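Local coordinates for DNA sulfur modification protein DndE (Escherichia coli, PDB 4LRV), which takes part in DNA phosphorothioation, the sulfur modification of the DNA backbone, and probably binds DNA, at residues A[13-16]-A[17-21]; A[35-38]-A[39-42]; A[76-79]-A[80-84]. All blocks are in the same frame, centred on the assembly; numbering follows the deposited sequence.

Contact 1: A[13-16]-A[17-21]; sequences TEDQ and LKKLK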
loop_
_atom_site.group_PDB
_atom_site.type_symbol
_atom_site.label_atom_id
_atom_site.label_comp_id
_atom_site.label_asym_id
_atom_site.label_seq_id
_atom_site.Cartn_x
_atom_site.Cartn_y
_atom_site.Cartn_z
ATOM N N THR A 13 -7.306 -1.185 -25.660
ATOM C CA THR A 13 -7.481 -1.128 -24.206
ATOM C C THR A 13 -6.188 -0.868 -23.427
ATOM O O THR A 13 -6.174 -0.025 -22.536
ATOM C CB THR A 13 -8.129 -2.415 -23.673
ATOM O OG1 THR A 13 -9.470 -2.496 -24.162
ATOM C CG2 THR A 13 -8.139 -2.446 -22.125
ATOM N N GLU A 14 -5.119 -1.600 -23.751
ATOM C CA GLU A 14 -3.843 -1.448 -23.055
ATOM C C GLU A 14 -3.398 0.006 -23.088
ATOM O O GLU A 14 -2.992 0.565 -22.067
ATOM C CB GLU A 14 -2.754 -2.338 -23.657
ATOM C CG GLU A 14 -2.518 -3.637 -22.891
ATOM C CD GLU A 14 -1.237 -4.374 -23.318
ATOM O OE1 GLU A 14 -0.598 -3.954 -24.315
ATOM O OE2 GLU A 14 -0.867 -5.370 -22.637
ATOM N N ASP A 15 -3.502 0.607 -24.271
ATOM C CA ASP A 15 -3.116 1.989 -24.481
ATOM C C ASP A 15 -3.890 2.971 -23.599
ATOM O O ASP A 15 -3.315 3.922 -23.077
ATOM C CB ASP A 15 -3.263 2.346 -25.963
ATOM C CG ASP A 15 -2.704 3.702 -26.281
ATOM O OD1 ASP A 15 -1.775 4.164 -25.567
ATOM O OD2 ASP A 15 -3.201 4.311 -27.250
ATOM N N GLN A 16 -5.187 2.733 -23.420
ATOM C CA GLN A 16 -5.989 3.561 -22.513
ATOM C C GLN A 16 -5.646 3.311 -21.048
ATOM O O GLN A 16 -5.672 4.231 -20.240
ATOM C CB GLN A 16 -7.475 3.339 -22.729
ATOM C CG GLN A 16 -7.995 3.728 -24.102
ATOM C CD GLN A 16 -9.446 3.354 -24.252
ATOM O OE1 GLN A 16 -9.777 2.286 -24.785
ATOM N NE2 GLN A 16 -10.327 4.209 -23.743
ATOM N N LEU A 17 -5.313 2.076 -20.701
ATOM C CA LEU A 17 -4.841 1.789 -19.347
ATOM C C LEU A 17 -3.561 2.562 -19.035
ATOM O O LEU A 17 -3.421 3.115 -17.943
ATOM C CB LEU A 17 -4.643 0.286 -19.128
ATOM C CG LEU A 17 -5.918 -0.558 -19.233
ATOM C CD1 LEU A 17 -5.573 -2.036 -19.309
ATOM C CD2 LEU A 17 -6.847 -0.294 -18.068
ATOM N N LYS A 18 -2.653 2.622 -20.012
ATOM C CA LYS A 18 -1.381 3.324 -19.884
ATOM C C LYS A 18 -1.563 4.820 -19.607
ATOM O O LYS A 18 -0.803 5.408 -18.837
ATOM C CB LYS A 18 -0.540 3.131 -21.155
ATOM C CG LYS A 18 0.715 4.014 -21.209
ATOM C CD LYS A 18 1.259 4.199 -22.612
ATOM C CE LYS A 18 2.234 5.373 -22.652
ATOM N NZ LYS A 18 2.775 5.622 -24.026
ATOM N N LYS A 19 -2.564 5.426 -20.246
ATOM C CA LYS A 19 -2.791 6.868 -20.159
ATOM C C LYS A 19 -3.402 7.230 -18.832
ATOM O O LYS A 19 -3.060 8.248 -18.257
ATOM C CB LYS A 19 -3.689 7.358 -21.289
ATOM C CG LYS A 19 -3.028 7.297 -22.641
ATOM C CD LYS A 19 -4.014 7.615 -23.744
ATOM C CE LYS A 19 -3.484 7.141 -25.075
ATOM N NZ LYS A 19 -3.656 8.179 -26.117
ATOM N N LEU A 20 -4.312 6.388 -18.356
ATOM C CA LEU A 20 -4.877 6.550 -17.027
ATOM C C LEU A 20 -3.758 6.517 -15.992
ATOM O O LEU A 20 -3.731 7.328 -15.080
ATOM C CB LEU A 20 -5.899 5.451 -16.735
ATOM C CG LEU A 20 -6.507 5.476 -15.330
ATOM C CD1 LEU A 20 -7.336 6.743 -15.150
ATOM C CD2 LEU A 20 -7.332 4.223 -15.059
ATOM N N LYS A 21 -2.823 5.585 -16.149
ATOM C CA LYS A 21 -1.656 5.573 -15.285
ATOM C C LYS A 21 -0.870 6.884 -15.386
ATOM O O LYS A 21 -0.317 7.354 -14.399
ATOM C CB LYS A 21 -0.729 4.413 -15.612
ATOM C CG LYS A 21 0.582 4.554 -14.896
ATOM C CD LYS A 21 1.458 3.358 -15.031
ATOM C CE LYS A 21 2.422 3.310 -13.842
ATOM N NZ LYS A 21 3.191 2.032 -13.861
#
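Thr13 with Leu17 and Asp15 with Lys19 meet one turn apart within helix 11-23, so this is a local i to i+4 contact along a single helix. Residues 13-16 and 17-21 are one unbroken run. The backbone bonds are those of an alpha helix. Leu17 N gives to Thr13 O at 2.9 Å, and Lys18 N to Glu14 O at the same distance. Lys19 N reaches Asp15 O at 3.3 Å and adds a weak bond to Gln16 O. Leu20 N gives to Gln16 O at 3.2 Å.

On the buried side, Thr13 and Leu17 lie alongside each other and point the same way. Thr13 CG2 touches Leu17 CD1 at 3.8 Å. The methyl can do this because it stands opposite its own backbone N, while OG1 lies beside the backbone N (chi1 -67°) and is hydrogen-bonded to Ser10 OG. Leu17 CG also rests 3.4 Å from Thr13 O.

On the outer side, Asp15 CG is anti to the backbone N (chi1 -172°), which swings the carboxylate toward the next turn. Lys19 CE sits 3.5 Å from Asp15 OD1. Lys19 NZ stays 4.1 Å from Asp15 OD2, too far for a salt bridge, though the opposite charges may still attract. With an alanine in place of Asp15, the end of the Lys19 side chain would probably lose its carboxylate neighbour and turn more freely.

Glu14 turns away, its two carboxylate oxygens accepting from Thr58 N and Leu59 N, and Lys18 NZ bonds to Gly22 O of the second subunit. Leu17 and Leu20 pack on Ala31 of helix 28-40 and Ile102 of helix 87-103, while Leu20 also meets Leu61 of the third subunit.

Contact 2: A[35-38]-A[39-42]; sequences AFFR and SVES
Phe36 and Val40 make the main side-chain contact at the C-terminal end of helix 28-40. The apolar group comes first. Val40 CG2 sits over one face of the Phe36 ring as a CH-pi contact, 4.2 Å from the centroid of that ring. It lies 22° off the ring normal, displaced toward the rim on the CZ side. With chi1 at -176° the Phe36 ring swings opposite its backbone N and along the helix to Val40. Phe36 CD2 in turn lies over a face of the Phe37 ring, while Phe37 CE1 comes to the edge of the Phe36 ring in its plane. Val40 CG1 is a looser neighbour of Phe37 CD1, at 4.4 Å.

Backbone bonds form the second group. Ser39 N gives to Ala35 O and Val40 N to Phe36 O, at ordinary helical lengths. Glu41 N reaches Phe37 O at 3.2 Å from well above the carbonyl plane, as Glu41 leaves helical geometry.

Polar side chains make the third. Ser42 OG donates to Ser39 O at 2.6 Å, and Ser42 N donates to the same oxygen. Ser39 OG is bonded to Asp100 OD2 and Arg38 NH1 to Gly101 O, both on helix 87-103. Phe36 also meets the rings of Trp94 and His97 on that helix.

The chemistry thus joins an apolar cluster of Phe36, Phe37 and Val40 to a polar helix end. There Ser39 O takes two donors from Ser42, and the buried Ser39 OG is paired with Asp100.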
loop_
_atom_site.group_PDB
_atom_site.type_symbol
_atom_site.label_atom_id
_atom_site.label_comp_id
_atom_site.label_asym_id
_atom_site.label_seq_id
_atom_site.Cartn_x
_atom_site.Cartn_y
_atom_site.Cartn_z
ATOM N N ALA A 35 -12.074 -0.871 -14.094
ATOM C CA ALA A 35 -12.811 -0.754 -15.344
ATOM C C ALA A 35 -13.846 -1.880 -15.464
ATOM O O ALA A 35 -15.020 -1.615 -15.696
ATOM C CB ALA A 35 -11.857 -0.767 -16.504
ATOM N N PHE A 36 -13.418 -3.129 -15.272
ATOM C CA PHE A 36 -14.337 -4.267 -15.282
ATOM C C PHE A 36 -15.581 -4.018 -14.427
ATOM O O PHE A 36 -16.706 -4.186 -14.903
ATOM C CB PHE A 36 -13.638 -5.563 -14.836
ATOM C CG PHE A 36 -14.517 -6.788 -14.920
ATOM C CD1 PHE A 36 -14.771 -7.395 -16.138
ATOM C CD2 PHE A 36 -15.097 -7.328 -13.774
ATOM C CE1 PHE A 36 -15.588 -8.515 -16.224
ATOM C CE2 PHE A 36 -15.920 -8.459 -13.849
ATOM C CZ PHE A 36 -16.163 -9.047 -15.081
ATOM N N PHE A 37 -15.380 -3.621 -13.171
ATOM C CA PHE A 37 -16.518 -3.452 -12.256
ATOM C C PHE A 37 -17.382 -2.220 -12.526
ATOM O O PHE A 37 -18.568 -2.235 -12.220
ATOM C CB PHE A 37 -16.098 -3.532 -10.786
ATOM C CG PHE A 37 -15.709 -4.913 -10.349
ATOM C CD1 PHE A 37 -16.616 -5.962 -10.438
ATOM C CD2 PHE A 37 -14.433 -5.170 -9.871
ATOM C CE1 PHE A 37 -16.263 -7.246 -10.064
ATOM C CE2 PHE A 37 -14.064 -6.451 -9.485
ATOM C CZ PHE A 37 -14.984 -7.496 -9.579
ATOM N N ARG A 38 -16.817 -1.165 -13.105
ATOM C CA ARG A 38 -17.651 -0.019 -13.405
ATOM C C ARG A 38 -18.464 -0.321 -14.663
ATOM O O ARG A 38 -19.566 0.175 -14.851
ATOM C CB ARG A 38 -16.844 1.294 -13.478
ATOM C CG ARG A 38 -16.375 1.736 -14.854
ATOM C CD ARG A 38 -16.023 3.228 -14.858
ATOM N NE ARG A 38 -14.956 3.559 -13.910
ATOM C CZ ARG A 38 -13.663 3.680 -14.225
ATOM N NH1 ARG A 38 -13.246 3.494 -15.475
ATOM N NH2 ARG A 38 -12.773 3.983 -13.281
ATOM N N SER A 39 -17.922 -1.183 -15.502
ATOM C CA SER A 39 -18.624 -1.629 -16.683
ATOM C C SER A 39 -19.772 -2.572 -16.310
ATOM O O SER A 39 -20.912 -2.425 -16.752
ATOM C CB SER A 39 -17.644 -2.335 -17.595
ATOM O OG SER A 39 -18.276 -2.717 -18.780
ATOM N N VAL A 40 -19.454 -3.538 -15.469
ATOM C CA VAL A 40 -20.373 -4.607 -15.115
ATOM C C VAL A 40 -21.566 -4.151 -14.243
ATOM O O VAL A 40 -22.619 -4.784 -14.262
ATOM C CB VAL A 40 -19.557 -5.771 -14.525
ATOM C CG1 VAL A 40 -20.075 -6.253 -13.192
ATOM C CG2 VAL A 40 -19.375 -6.871 -15.564
ATOM N N GLU A 41 -21.414 -3.047 -13.506
ATOM C CA GLU A 41 -22.551 -2.459 -12.784
ATOM C C GLU A 41 -23.389 -1.488 -13.632
ATOM O O GLU A 41 -24.241 -0.791 -13.105
ATOM C CB GLU A 41 -22.107 -1.794 -11.473
ATOM C CG GLU A 41 -21.371 -0.450 -11.619
ATOM C CD GLU A 41 -20.845 0.079 -10.278
ATOM O OE1 GLU A 41 -21.329 -0.373 -9.217
ATOM O OE2 GLU A 41 -19.934 0.936 -10.274
ATOM N N SER A 42 -23.155 -1.465 -14.940
ATOM C CA SER A 42 -23.940 -0.647 -15.861
ATOM C C SER A 42 -24.717 -1.516 -16.856
ATOM O O SER A 42 -25.030 -2.667 -16.571
ATOM C CB SER A 42 -23.047 0.363 -16.594
ATOM O OG SER A 42 -22.132 -0.287 -17.470
#

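Contact 3: A[76-79]-A[80-84]; sequences LVLK and MLYPQ
Val77 and Leu81 form the apolar centre of this local contact at the C-terminal end of helix 71-81. They lie side by side and point the same way, with Val77 CG1 at 3.5 Å from Leu81 CD1. Two more pairs, also four residues apart, flank them. Leu76 CD1 meets the selenium of Met80, a selenomethionine, with SE 3.8 Å away. A chi1 of -64° sets Met80 CG beside its backbone N, which also lays CG 3.3 Å from Leu76 O. Leu78 CD2 touches Tyr82 at the ring atom CD2, 3.8 Å away. Leu78 O lies at the edge of the same ring, near its plane.

Further out come the backbone bonds. Met80 N gives to Leu76 O, and Leu81 N gives to Val77 O at 2.9 Å. Tyr82 N to Leu78 O is more bent, with 131° at the hydrogen, and its donor stands above the carbonyl plane. Tyr82 is the first residue to leave helical phi/psi. Pro83 N comes near Lys79 O but has no hydrogen to give, so the next i to i+4 bond is missing.

Tyr82 OH is bonded to Tyr46 N, and the Tyr82 ring packs on Leu90 and Ala93 of helix 87-103. Val77 and Leu81 rest on Val40 of helix 28-40, while Met80 packs on Met80 of the fourth subunit.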
loop_
_atom_site.group_PDB
_atom_site.type_symbol
_atom_site.label_atom_id
_atom_site.label_comp_id
_atom_site.label_asym_id
_atom_site.label_seq_id
_atom_site.Cartn_x
_atom_site.Cartn_y
_atom_site.Cartn_z
ATOM N N LEU A 76 -16.914 -15.006 -10.443
ATOM C CA LEU A 76 -18.304 -15.285 -10.059
ATOM C C LEU A 76 -19.258 -14.384 -10.831
ATOM O O LEU A 76 -20.319 -14.811 -11.283
ATOM C CB LEU A 76 -18.507 -15.137 -8.547
ATOM C CG LEU A 76 -19.756 -15.710 -7.843
ATOM C CD1 LEU A 76 -20.784 -14.660 -7.568
ATOM C CD2 LEU A 76 -20.378 -16.906 -8.548
ATOM N N VAL A 77 -18.865 -13.131 -11.000
ATOM C CA VAL A 77 -19.626 -12.218 -11.834
ATOM C C VAL A 77 -19.707 -12.735 -13.280
ATOM O O VAL A 77 -20.789 -12.807 -13.862
ATOM C CB VAL A 77 -19.035 -10.809 -11.795
ATOM C CG1 VAL A 77 -19.722 -9.924 -12.823
ATOM C CG2 VAL A 77 -19.184 -10.228 -10.404
ATOM N N LEU A 78 -18.563 -13.114 -13.839
ATOM C CA LEU A 78 -18.520 -13.639 -15.205
ATOM C C LEU A 78 -19.374 -14.899 -15.375
ATOM O O LEU A 78 -20.012 -15.101 -16.412
ATOM C CB LEU A 78 -17.073 -13.905 -15.642
ATOM C CG LEU A 78 -16.324 -12.675 -16.135
ATOM C CD1 LEU A 78 -14.839 -12.983 -16.270
ATOM C CD2 LEU A 78 -16.906 -12.165 -17.463
ATOM N N LYS A 79 -19.382 -15.750 -14.360
ATOM C CA LYS A 79 -20.138 -16.980 -14.455
ATOM C C LYS A 79 -21.632 -16.657 -14.486
ATOM O O LYS A 79 -22.374 -17.222 -15.291
ATOM C CB LYS A 79 -19.786 -17.902 -13.291
ATOM C CG LYS A 79 -20.457 -19.252 -13.321
ATOM C CD LYS A 79 -20.162 -19.995 -12.036
ATOM C CE LYS A 79 -20.191 -21.501 -12.238
ATOM N NZ LYS A 79 -19.162 -21.936 -13.240
HETATM N N MSE A 80 -22.062 -15.729 -13.636
HETATM C CA MSE A 80 -23.477 -15.357 -13.555
HETATM C C MSE A 80 -23.964 -14.549 -14.761
HETATM O O MSE A 80 -25.103 -14.718 -15.198
HETATM C CB MSE A 80 -23.776 -14.599 -12.260
HETATM C CG MSE A 80 -23.559 -15.419 -11.016
HETATM SE SE MSE A 80 -24.148 -14.526 -9.378
HETATM C CE MSE A 80 -26.030 -14.288 -9.825
ATOM N N LEU A 81 -23.116 -13.663 -15.282
ATOM C CA LEU A 81 -23.501 -12.862 -16.439
ATOM C C LEU A 81 -23.416 -13.657 -17.717
ATOM O O LEU A 81 -24.153 -13.364 -18.653
ATOM C CB LEU A 81 -22.648 -11.598 -16.576
ATOM C CG LEU A 81 -22.727 -10.498 -15.518
ATOM C CD1 LEU A 81 -21.629 -9.492 -15.779
ATOM C CD2 LEU A 81 -24.073 -9.826 -15.536
ATOM N N TYR A 82 -22.542 -14.667 -17.747
ATOM C CA TYR A 82 -22.230 -15.407 -18.978
ATOM C C TYR A 82 -22.252 -16.950 -18.843
ATOM O O TYR A 82 -21.297 -17.638 -19.219
ATOM C CB TYR A 82 -20.905 -14.884 -19.562
ATOM C CG TYR A 82 -20.962 -13.393 -19.806
ATOM C CD1 TYR A 82 -21.697 -12.876 -20.870
ATOM C CD2 TYR A 82 -20.338 -12.498 -18.944
ATOM C CE1 TYR A 82 -21.786 -11.510 -21.087
ATOM C CE2 TYR A 82 -20.436 -11.126 -19.143
ATOM C CZ TYR A 82 -21.154 -10.644 -20.221
ATOM O OH TYR A 82 -21.264 -9.296 -20.444
ATOM N N PRO A 83 -23.376 -17.500 -18.353
ATOM C CA PRO A 83 -23.454 -18.927 -17.994
ATOM C C PRO A 83 -23.174 -19.884 -19.152
ATOM O O PRO A 83 -22.600 -20.974 -18.942
ATOM C CB PRO A 83 -24.899 -19.097 -17.486
ATOM C CG PRO A 83 -25.665 -17.923 -18.024
ATOM C CD PRO A 83 -24.659 -16.797 -18.149
ATOM N N GLN A 84 -23.554 -19.472 -20.359
ATOM C CA GLN A 84 -23.445 -20.338 -21.537
ATOM C C GLN A 84 -22.132 -20.214 -22.313
ATOM O O GLN A 84 -21.905 -20.973 -23.251
ATOM C CB GLN A 84 -24.645 -20.131 -22.487
ATOM C CG GLN A 84 -25.979 -20.656 -21.959
ATOM C CD GLN A 84 -25.955 -22.153 -21.659
ATOM O OE1 GLN A 84 -26.175 -22.569 -20.525
ATOM N NE2 GLN A 84 -25.693 -22.963 -22.678
#

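Overall arrangement
The three contacts come in series along the chain: contact 1 in helix 11-23, contact 2 at the end of helix 28-40, contact 3 at the end of helix 71-81. Contacts 1 and 2 do not touch, though their helices follow each other: their centres are about 16 Å apart and their nearest atoms about 5 Å. Contacts 1 and 3 lie on opposite sides of the chain's centre, about 26 Å between centres. Contacts 2 and 3, centres about 14 Å apart, do meet: Phe36 CZ packs on Leu78 CG at 3.8 Å. All three pack against helix 87-103. Contact 1 faces the second and third subunits, contacts 2 and 3 the fourth, so these helices serve both fold and oligomer.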